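Local coordinates for Dbv8 protein (Nonomuraea, PDB 4MFZ) that probably transfers long aliphatic acyl groups from acyl-CoA donors such as decanoyl-CoA to glycopeptide antibiotics, as a GNAT-family N-acyltransferase, at residues L64-V70 with W157-L163; A98-V103 with V134-T138; R128-V132 with E176-P182. All coordinates share one frame; numbering follows the deposited sequence.

Interaction 1 (L64-V70 with W157-L163)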
loop_
_atom_site.group_PDB
_atom_site.type_symbol
_atom_site.label_atom_id
_atom_site.label_comp_id
_atom_site.label_asym_id
_atom_site.label_seq_id
_atom_site.Cartn_x
_atom_site.Cartn_y
_atom_site.Cartn_z
ATOM N N LEU A 64 -7.156 15.754 -10.104
ATOM C CA LEU A 64 -6.909 14.330 -9.995
ATOM C C LEU A 64 -6.458 13.955 -8.578
ATOM O O LEU A 64 -6.998 13.016 -7.990
ATOM C CB LEU A 64 -5.880 13.880 -11.044
ATOM C CG LEU A 64 -5.619 12.371 -11.180
ATOM C CD1 LEU A 64 -6.933 11.641 -11.438
ATOM C CD2 LEU A 64 -4.609 12.106 -12.295
ATOM N N LEU A 65 -5.503 14.707 -8.016
ATOM C CA LEU A 65 -4.974 14.362 -6.689
ATOM C C LEU A 65 -6.038 14.491 -5.579
ATOM O O LEU A 65 -6.003 13.752 -4.599
ATOM C CB LEU A 65 -3.722 15.185 -6.348
ATOM C CG LEU A 65 -2.446 14.839 -7.129
ATOM C CD1 LEU A 65 -1.455 15.999 -7.073
ATOM C CD2 LEU A 65 -1.808 13.561 -6.607
ATOM N N HIS A 66 -6.959 15.440 -5.729
ATOM C CA HIS A 66 -8.084 15.552 -4.800
ATOM C C HIS A 66 -8.976 14.351 -4.896
ATOM O O HIS A 66 -9.419 13.814 -3.879
ATOM C CB HIS A 66 -8.915 16.799 -5.066
ATOM C CG HIS A 66 -10.060 16.951 -4.113
ATOM N ND1 HIS A 66 -9.876 17.137 -2.796
ATOM C CD2 HIS A 66 -11.442 16.922 -4.320
ATOM C CE1 HIS A 66 -11.073 17.239 -2.180
ATOM N NE2 HIS A 66 -12.035 17.099 -3.109
ATOM N N ARG A 67 -9.274 13.942 -6.127
ATOM C CA ARG A 67 -10.064 12.753 -6.371
ATOM C C ARG A 67 -9.376 11.529 -5.753
ATOM O O ARG A 67 -10.044 10.615 -5.308
ATOM C CB ARG A 67 -10.230 12.510 -7.868
ATOM C CG ARG A 67 -11.237 13.383 -8.588
ATOM C CD ARG A 67 -11.475 12.801 -9.967
ATOM N NE ARG A 67 -12.328 11.614 -9.867
ATOM C CZ ARG A 67 -12.785 10.914 -10.902
ATOM N NH1 ARG A 67 -12.465 11.254 -12.149
ATOM N NH2 ARG A 67 -13.567 9.863 -10.694
ATOM N N LEU A 68 -8.043 11.526 -5.721
ATOM C CA LEU A 68 -7.260 10.420 -5.151
ATOM C C LEU A 68 -7.125 10.567 -3.630
ATOM O O LEU A 68 -6.454 9.774 -2.958
ATOM C CB LEU A 68 -5.901 10.339 -5.851
ATOM C CG LEU A 68 -5.979 9.912 -7.325
ATOM C CD1 LEU A 68 -4.676 10.189 -8.040
ATOM C CD2 LEU A 68 -6.344 8.449 -7.512
ATOM N N GLU A 69 -7.782 11.599 -3.095
ATOM C CA GLU A 69 -7.830 11.881 -1.646
ATOM C C GLU A 69 -6.464 12.206 -1.004
ATOM O O GLU A 69 -6.195 11.871 0.151
ATOM C CB GLU A 69 -8.572 10.773 -0.887
ATOM C CG GLU A 69 -10.045 10.644 -1.282
ATOM C CD GLU A 69 -10.745 9.484 -0.579
ATOM O OE1 GLU A 69 -10.197 8.927 0.400
ATOM O OE2 GLU A 69 -11.862 9.115 -1.001
ATOM N N VAL A 70 -5.602 12.852 -1.778
ATOM C CA VAL A 70 -4.324 13.341 -1.258
ATOM C C VAL A 70 -4.622 14.604 -0.414
ATOM O O VAL A 70 -5.388 15.467 -0.853
ATOM C CB VAL A 70 -3.356 13.678 -2.423
ATOM C CG1 VAL A 70 -2.018 14.193 -1.879
ATOM C CG2 VAL A 70 -3.169 12.457 -3.331
ATOM N N TRP A 157 -12.255 3.813 -8.765
ATOM C CA TRP A 157 -12.016 5.057 -7.984
ATOM C C TRP A 157 -11.782 4.887 -6.516
ATOM O O TRP A 157 -10.890 5.532 -5.966
ATOM C CB TRP A 157 -12.981 6.207 -8.339
ATOM C CG TRP A 157 -12.548 6.758 -9.683
ATOM C CD1 TRP A 157 -13.117 6.511 -10.923
ATOM C CD2 TRP A 157 -11.352 7.588 -9.971
ATOM N NE1 TRP A 157 -12.400 7.131 -11.927
ATOM C CE2 TRP A 157 -11.330 7.787 -11.422
ATOM C CE3 TRP A 157 -10.351 8.162 -9.197
ATOM C CZ2 TRP A 157 -10.347 8.536 -12.049
ATOM C CZ3 TRP A 157 -9.356 8.906 -9.837
ATOM C CH2 TRP A 157 -9.365 9.095 -11.232
ATOM N N GLU A 158 -12.549 4.005 -5.877
ATOM C CA GLU A 158 -12.361 3.668 -4.468
ATOM C C GLU A 158 -11.028 2.938 -4.227
ATOM O O GLU A 158 -10.382 3.106 -3.189
ATOM C CB GLU A 158 -13.538 2.814 -3.978
ATOM C CG GLU A 158 -13.438 2.371 -2.524
ATOM C CD GLU A 158 -14.770 2.447 -1.789
ATOM O OE1 GLU A 158 -15.552 3.384 -2.086
ATOM O OE2 GLU A 158 -15.045 1.567 -0.931
ATOM N N THR A 159 -10.634 2.093 -5.168
ATOM C CA THR A 159 -9.338 1.421 -5.070
ATOM C C THR A 159 -8.181 2.424 -5.161
ATOM O O THR A 159 -7.250 2.383 -4.362
ATOM C CB THR A 159 -9.229 0.385 -6.181
ATOM O OG1 THR A 159 -10.242 -0.601 -5.969
ATOM C CG2 THR A 159 -7.857 -0.286 -6.207
ATOM N N LEU A 160 -8.277 3.345 -6.117
ATOM C CA LEU A 160 -7.215 4.286 -6.400
ATOM C C LEU A 160 -6.932 5.240 -5.237
ATOM O O LEU A 160 -5.790 5.721 -5.116
ATOM C CB LEU A 160 -7.522 5.070 -7.691
ATOM C CG LEU A 160 -7.400 4.287 -9.003
ATOM C CD1 LEU A 160 -7.756 5.213 -10.138
ATOM C CD2 LEU A 160 -6.001 3.668 -9.243
ATOM N N THR A 161 -7.943 5.499 -4.377
ATOM C CA THR A 161 -7.758 6.374 -3.196
ATOM C C THR A 161 -6.690 5.900 -2.208
ATOM O O THR A 161 -6.318 6.656 -1.304
ATOM C CB THR A 161 -9.044 6.643 -2.367
ATOM O OG1 THR A 161 -9.444 5.439 -1.692
ATOM C CG2 THR A 161 -10.170 7.153 -3.229
ATOM N N GLN A 162 -6.194 4.669 -2.353
ATOM C CA GLN A 162 -5.025 4.269 -1.552
ATOM C C GLN A 162 -3.872 5.281 -1.708
ATOM O O GLN A 162 -3.086 5.472 -0.782
ATOM C CB GLN A 162 -4.548 2.831 -1.868
ATOM C CG GLN A 162 -3.232 2.431 -1.189
ATOM C CD GLN A 162 -3.390 2.205 0.312
ATOM O OE1 GLN A 162 -4.326 1.567 0.751
ATOM N NE2 GLN A 162 -2.474 2.739 1.103
ATOM N N LEU A 163 -3.764 5.947 -2.848
ATOM C CA LEU A 163 -2.665 6.922 -3.009
ATOM C C LEU A 163 -2.739 8.070 -1.936
ATOM O O LEU A 163 -1.725 8.431 -1.328
ATOM C CB LEU A 163 -2.632 7.509 -4.414
ATOM C CG LEU A 163 -1.470 8.511 -4.528
ATOM C CD1 LEU A 163 -0.143 7.773 -4.744
ATOM C CD2 LEU A 163 -1.739 9.523 -5.603
HETATM O O HOH W 1 -7.742 7.705 0.827
#
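Arg67 lays its guanidinium flat on the indole of Trp157. Its CB already leans toward the second segment and comes 4.2 Å from Trp157 CZ3. The chain then bends at the third torsion (chi3 76°), which carries NE over the six-membered ring near CZ3 and CE3. Next comes CZ, 3.5 Å from the centroid of that ring and close to its normal. This is a true cation-pi stack, with the two planes 22° apart. At the tip, NH1 sits above CZ2 and NH2 above CE2 at 3.1 Å, near the junction of the two rings. NH2 also passes close to Trp157 NE1, but both are donors; NE1 is hydrogen-bonded instead to Glu153.

The indole is held from other directions too. Leu64 CD1 meets its edge at CH2, 3.5 Å away, while Leu160 CD1 lies over the face opposite Arg67. Further inside, Leu68 sends CD2 to Leu160 CB at 3.6 Å and CD1 to Leu163 CD2, a methyl that Val70 CG2 also touches. Leu136 of helix 130-148 packs against Leu68 from beyond.

Glu69, with positive phi, closes helix 58-67 in a Schellman motif, and the chain turns there. Its side chain points at Thr161, where OE2 rests 3.4 Å from the methyl CG2. A water joins the Glu69 carboxylate to the Thr161 backbone by donating to Glu69 OE1 and to Thr161 O, each at 2.8 Å.

The end of helix 58-67 thus meets the junction of helices 153-160 and 162-174 within the N-terminal domain. Leucines and valine supply the buried grip, whereas at the exposed margin the positive charge of Arg67 is probably stabilised by the indole's pi cloud, and the carboxylate of Glu69 reaches its neighbour's carbonyl through water.

Interaction 2 (A98-V103 with V134-T138)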
loop_
_atom_site.group_PDB
_atom_site.type_symbol
_atom_site.label_atom_id
_atom_site.label_comp_id
_atom_site.label_asym_id
_atom_site.label_seq_id
_atom_site.Cartn_x
_atom_site.Cartn_y
_atom_site.Cartn_z
ATOM N N ALA A 98 10.730 2.960 -14.617
ATOM C CA ALA A 98 9.862 2.432 -13.544
ATOM C C ALA A 98 8.424 2.228 -14.026
ATOM O O ALA A 98 7.842 1.198 -13.776
ATOM C CB ALA A 98 9.877 3.347 -12.317
ATOM N N HIS A 99 7.855 3.223 -14.694
ATOM C CA HIS A 99 6.519 3.110 -15.276
ATOM C C HIS A 99 6.440 1.953 -16.271
ATOM O O HIS A 99 5.470 1.189 -16.294
ATOM C CB HIS A 99 6.145 4.424 -15.951
ATOM C CG HIS A 99 5.012 4.301 -16.926
ATOM N ND1 HIS A 99 3.736 4.047 -16.538
ATOM C CD2 HIS A 99 4.996 4.376 -18.318
ATOM C CE1 HIS A 99 2.954 3.977 -17.633
ATOM N NE2 HIS A 99 3.730 4.153 -18.716
ATOM N N HIS A 100 7.485 1.816 -17.078
ATOM C CA HIS A 100 7.546 0.773 -18.077
ATOM C C HIS A 100 7.480 -0.578 -17.426
ATOM O O HIS A 100 6.768 -1.436 -17.915
ATOM C CB HIS A 100 8.806 0.908 -18.954
ATOM C CG HIS A 100 8.788 0.021 -20.180
ATOM N ND1 HIS A 100 9.789 0.020 -21.096
ATOM C CD2 HIS A 100 7.824 -0.888 -20.643
ATOM C CE1 HIS A 100 9.486 -0.862 -22.081
ATOM N NE2 HIS A 100 8.281 -1.409 -21.798
ATOM N N GLU A 101 8.218 -0.757 -16.318
ATOM C CA GLU A 101 8.265 -2.002 -15.550
ATOM C C GLU A 101 6.846 -2.394 -15.097
ATOM O O GLU A 101 6.499 -3.571 -15.149
ATOM C CB GLU A 101 9.219 -1.870 -14.337
ATOM C CG GLU A 101 9.319 -3.081 -13.402
ATOM C CD GLU A 101 10.314 -2.902 -12.215
ATOM O OE1 GLU A 101 10.396 -1.814 -11.553
ATOM O OE2 GLU A 101 11.021 -3.889 -11.909
ATOM N N LEU A 102 6.025 -1.408 -14.720
ATOM C CA LEU A 102 4.653 -1.655 -14.245
ATOM C C LEU A 102 3.662 -2.000 -15.347
ATOM O O LEU A 102 2.785 -2.822 -15.112
ATOM C CB LEU A 102 4.096 -0.453 -13.424
ATOM C CG LEU A 102 4.981 0.007 -12.270
ATOM C CD1 LEU A 102 4.261 1.080 -11.460
ATOM C CD2 LEU A 102 5.372 -1.156 -11.379
ATOM N N VAL A 103 3.775 -1.399 -16.531
ATOM C CA VAL A 103 2.856 -1.774 -17.609
ATOM C C VAL A 103 3.213 -3.110 -18.259
ATOM O O VAL A 103 2.346 -3.792 -18.772
ATOM C CB VAL A 103 2.656 -0.668 -18.684
ATOM C CG1 VAL A 103 2.383 0.673 -18.020
ATOM C CG2 VAL A 103 3.829 -0.583 -19.639
ATOM N N VAL A 134 5.114 7.971 -10.443
ATOM C CA VAL A 134 4.965 6.645 -11.088
ATOM C C VAL A 134 3.461 6.252 -11.089
ATOM O O VAL A 134 2.926 5.773 -12.089
ATOM C CB VAL A 134 5.785 5.559 -10.360
ATOM C CG1 VAL A 134 5.582 4.208 -11.016
ATOM C CG2 VAL A 134 7.263 5.895 -10.370
ATOM N N PHE A 135 2.782 6.493 -9.963
ATOM C CA PHE A 135 1.335 6.199 -9.875
ATOM C C PHE A 135 0.535 6.943 -10.936
ATOM O O PHE A 135 -0.192 6.326 -11.708
ATOM C CB PHE A 135 0.822 6.572 -8.508
ATOM C CG PHE A 135 -0.466 5.920 -8.148
ATOM C CD1 PHE A 135 -0.473 4.679 -7.514
ATOM C CD2 PHE A 135 -1.692 6.565 -8.404
ATOM C CE1 PHE A 135 -1.697 4.069 -7.164
ATOM C CE2 PHE A 135 -2.896 5.966 -8.049
ATOM C CZ PHE A 135 -2.895 4.717 -7.430
ATOM N N LEU A 136 0.679 8.270 -10.981
ATOM C CA LEU A 136 -0.068 9.104 -11.930
ATOM C C LEU A 136 0.251 8.742 -13.394
ATOM O O LEU A 136 -0.674 8.622 -14.223
ATOM C CB LEU A 136 0.194 10.593 -11.695
ATOM C CG LEU A 136 -0.115 11.249 -10.345
ATOM C CD1 LEU A 136 0.362 12.706 -10.350
ATOM C CD2 LEU A 136 -1.620 11.141 -10.047
ATOM N N ALA A 137 1.541 8.537 -13.695
ATOM C CA ALA A 137 1.984 8.108 -15.043
ATOM C C ALA A 137 1.297 6.800 -15.483
ATOM O O ALA A 137 1.037 6.597 -16.650
ATOM C CB ALA A 137 3.503 7.937 -15.062
ATOM N N THR A 138 1.016 5.918 -14.539
ATOM C CA THR A 138 0.576 4.547 -14.849
ATOM C C THR A 138 -0.961 4.423 -14.830
ATOM O O THR A 138 -1.505 3.376 -15.199
ATOM C CB THR A 138 1.266 3.548 -13.897
ATOM O OG1 THR A 138 2.675 3.779 -13.953
ATOM C CG2 THR A 138 1.036 2.068 -14.299
#
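His99 and Thr138 share the polar bond of this buried helix pair. ND1 of His99 donates to Thr138 OG1 at 2.8 Å, nearly straight at 173° and in the plane of the imidazole, with the threonine at the ring's edge. Beside it, His99 CE1 lies 3.4 Å from Ala137 O. Leu102 points across as well, and its CD1 presses on Val134 CG1 at 3.4 Å, tighter than usual for two methyl groups. Ala98 CB meets the other branch of that valine, Val134 CG2, at 4.1 Å.

What positions the threonine is its own helix: Thr138 OG1 donates to Val134 O, one turn back, at 2.7 Å. With OG1 beside the backbone N (chi1 -53°), the hydroxyl can reach that carbonyl and still face the histidine. Farther out, Pro49 and Val53 touch His99, while Thr186 and Val189 of helix 182-192 cover Leu102. Helices 89-104 and 130-148 cross here at -52°, their local axes 9.6 Å apart, within the helical N-terminal domain.

Because the hydroxyl spends its proton on Val134 O, it is left to accept from His99. The resulting chain of two hydrogen bonds, imidazole to hydroxyl to carbonyl, satisfies polar groups in an otherwise apolar interface and should help to set the ring's rotation.

Interaction 3 (R128-V132 with E176-P182)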
loop_
_atom_site.group_PDB
_atom_site.type_symbol
_atom_site.label_atom_id
_atom_site.label_comp_id
_atom_site.label_asym_id
_atom_site.label_seq_id
_atom_site.Cartn_x
_atom_site.Cartn_y
_atom_site.Cartn_z
ATOM N N ARG A 128 11.295 12.707 -3.275
ATOM C CA ARG A 128 10.406 12.436 -2.160
ATOM C C ARG A 128 9.010 11.893 -2.583
ATOM O O ARG A 128 8.496 10.929 -2.002
ATOM C CB ARG A 128 10.334 13.750 -1.356
ATOM C CG ARG A 128 9.498 13.732 -0.107
ATOM C CD ARG A 128 9.460 15.148 0.491
ATOM N NE ARG A 128 10.750 15.482 1.085
ATOM C CZ ARG A 128 11.127 15.113 2.302
ATOM N NH1 ARG A 128 10.295 14.428 3.078
ATOM N NH2 ARG A 128 12.327 15.462 2.767
ATOM N N TYR A 129 8.432 12.474 -3.631
ATOM C CA TYR A 129 7.135 12.027 -4.147
ATOM C C TYR A 129 7.234 11.116 -5.401
ATOM O O TYR A 129 6.266 10.948 -6.113
ATOM C CB TYR A 129 6.263 13.236 -4.470
ATOM C CG TYR A 129 5.885 14.086 -3.261
ATOM C CD1 TYR A 129 5.009 13.592 -2.300
ATOM C CD2 TYR A 129 6.391 15.392 -3.089
ATOM C CE1 TYR A 129 4.654 14.337 -1.193
ATOM C CE2 TYR A 129 6.018 16.156 -1.979
ATOM C CZ TYR A 129 5.146 15.612 -1.041
ATOM O OH TYR A 129 4.731 16.299 0.073
ATOM N N PHE A 130 8.403 10.535 -5.656
ATOM C CA PHE A 130 8.639 9.724 -6.873
ATOM C C PHE A 130 7.505 8.751 -7.193
ATOM O O PHE A 130 7.089 8.654 -8.318
ATOM C CB PHE A 130 9.957 8.927 -6.740
ATOM C CG PHE A 130 10.247 8.018 -7.911
ATOM C CD1 PHE A 130 10.628 8.542 -9.143
ATOM C CD2 PHE A 130 10.145 6.622 -7.781
ATOM C CE1 PHE A 130 10.902 7.691 -10.231
ATOM C CE2 PHE A 130 10.420 5.774 -8.859
ATOM C CZ PHE A 130 10.797 6.305 -10.087
ATOM N N HIS A 131 7.028 8.027 -6.192
ATOM C CA HIS A 131 5.989 7.007 -6.397
ATOM C C HIS A 131 4.624 7.549 -6.696
ATOM O O HIS A 131 3.813 6.855 -7.322
ATOM C CB HIS A 131 5.972 6.030 -5.219
ATOM C CG HIS A 131 7.227 5.210 -5.136
ATOM N ND1 HIS A 131 7.476 4.176 -5.985
ATOM C CD2 HIS A 131 8.351 5.343 -4.339
ATOM C CE1 HIS A 131 8.693 3.649 -5.706
ATOM N NE2 HIS A 131 9.229 4.357 -4.705
ATOM N N VAL A 132 4.366 8.794 -6.296
ATOM C CA VAL A 132 3.182 9.505 -6.742
ATOM C C VAL A 132 3.268 9.693 -8.235
ATOM O O VAL A 132 2.307 9.452 -8.954
ATOM C CB VAL A 132 3.060 10.898 -6.074
ATOM C CG1 VAL A 132 1.809 11.622 -6.552
ATOM C CG2 VAL A 132 3.038 10.747 -4.573
ATOM N N GLU A 176 6.518 15.097 7.472
ATOM C CA GLU A 176 7.055 15.560 6.190
ATOM C C GLU A 176 6.478 14.718 5.043
ATOM O O GLU A 176 5.895 13.672 5.273
ATOM C CB GLU A 176 8.596 15.534 6.192
ATOM C CG GLU A 176 9.192 14.149 6.305
ATOM C CD GLU A 176 10.702 14.145 6.465
ATOM O OE1 GLU A 176 11.365 13.384 5.729
ATOM O OE2 GLU A 176 11.235 14.872 7.333
ATOM N N GLY A 177 6.656 15.190 3.816
ATOM C CA GLY A 177 6.057 14.577 2.628
ATOM C C GLY A 177 6.659 13.247 2.202
ATOM O O GLY A 177 7.869 13.007 2.345
ATOM N N GLY A 178 5.798 12.375 1.691
ATOM C CA GLY A 178 6.262 11.141 1.083
ATOM C C GLY A 178 5.132 10.159 0.841
ATOM O O GLY A 178 3.965 10.512 0.936
ATOM N N THR A 179 5.510 8.936 0.486
ATOM C CA THR A 179 4.583 7.828 0.303
ATOM C C THR A 179 5.017 6.726 1.263
ATOM O O THR A 179 6.179 6.304 1.259
ATOM C CB THR A 179 4.639 7.250 -1.138
ATOM O OG1 THR A 179 6.008 7.051 -1.528
ATOM C CG2 THR A 179 3.985 8.152 -2.131
ATOM N N ASN A 180 4.089 6.279 2.093
ATOM C CA ASN A 180 4.272 5.122 2.934
ATOM C C ASN A 180 4.134 3.864 2.073
ATOM O O ASN A 180 3.307 3.820 1.154
ATOM C CB ASN A 180 3.195 5.112 4.047
ATOM C CG ASN A 180 3.385 3.968 5.028
ATOM O OD1 ASN A 180 4.414 3.870 5.698
ATOM N ND2 ASN A 180 2.389 3.095 5.120
ATOM N N MET A 181 4.948 2.858 2.375
ATOM C CA MET A 181 4.834 1.532 1.754
ATOM C C MET A 181 4.587 1.526 0.227
ATOM O O MET A 181 3.525 1.121 -0.251
ATOM C CB MET A 181 3.825 0.682 2.550
ATOM C CG MET A 181 4.342 0.317 3.934
ATOM S SD MET A 181 5.887 -0.667 3.927
ATOM C CE MET A 181 7.187 0.425 3.316
ATOM N N PRO A 182 5.576 2.013 -0.543
ATOM C CA PRO A 182 5.382 2.070 -1.988
ATOM C C PRO A 182 5.207 0.702 -2.670
ATOM O O PRO A 182 4.642 0.654 -3.775
ATOM C CB PRO A 182 6.620 2.818 -2.505
ATOM C CG PRO A 182 7.630 2.756 -1.404
ATOM C CD PRO A 182 6.860 2.613 -0.113
HETATM O O HOH W 2 8.407 8.816 0.064
HETATM O O HOH W 3 7.307 8.404 -3.229
#
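Arg128 reaches across to the loop 176-182 and turns its guanidinium edge-on to two acceptors. NH1 of Arg128 donates to Gly177 O at 2.9 Å, in the carbonyl plane on a lone pair. The same Arg128 NH1 donates to Glu176 OE1 at 3.0 Å, completing a salt bridge. The guanidinium and carboxylate planes are 70° apart, so OE1 is met from above its own plane while lying near that of the arginine. A bend at chi3 (-72°) brings NH1 round to the glycine carbonyl. Tyr129 also meets this backbone, its OH 3.4 Å from Gly177 CA; that hydroxyl is hydrogen-bonded to Asp74 and Glu77.

In the helical N-terminal domain, this is where the start of helix 130-148 is tied to the loop leading into helix 182-192. Two waters fill in between: one links Arg128 O to Thr179 N, the other takes the His131 N-H and donates to Arg128 O, with Thr179 OG1 also close to it.

The His131 ring is sandwiched. Pro182 CB stands over the centre of one face in a CH-pi contact, 3.5 Å from the centroid, and Phe130 CD2 covers the opposite face. NE2 of His131 is hydrogen-bonded to Pro117 O. On another side of Thr179, its methyl CG2 meets Val132 CG2 at 3.7 Å.

All three contacts lie in the N-terminal domain, and helix 130-148 ties them together: interactions 2 and 3 both use it, and its Phe135 and Leu136 pack against the leucines of interaction 1. Val132 of interaction 3 likewise touches Leu65 and Leu163, and Phe130 rests on Ala98 of interaction 2. Interactions 2 and 3 are buried, whereas interaction 1 runs from core to surface. Their chemistry follows: interaction 1 keeps its charged groups at the exposed margin, interaction 2 is a helix crossing of mostly apolar side chains with one histidine-threonine-carbonyl hydrogen-bond chain, and interaction 3 secures an irregular loop with a salt bridge, backbone carbonyls and waters.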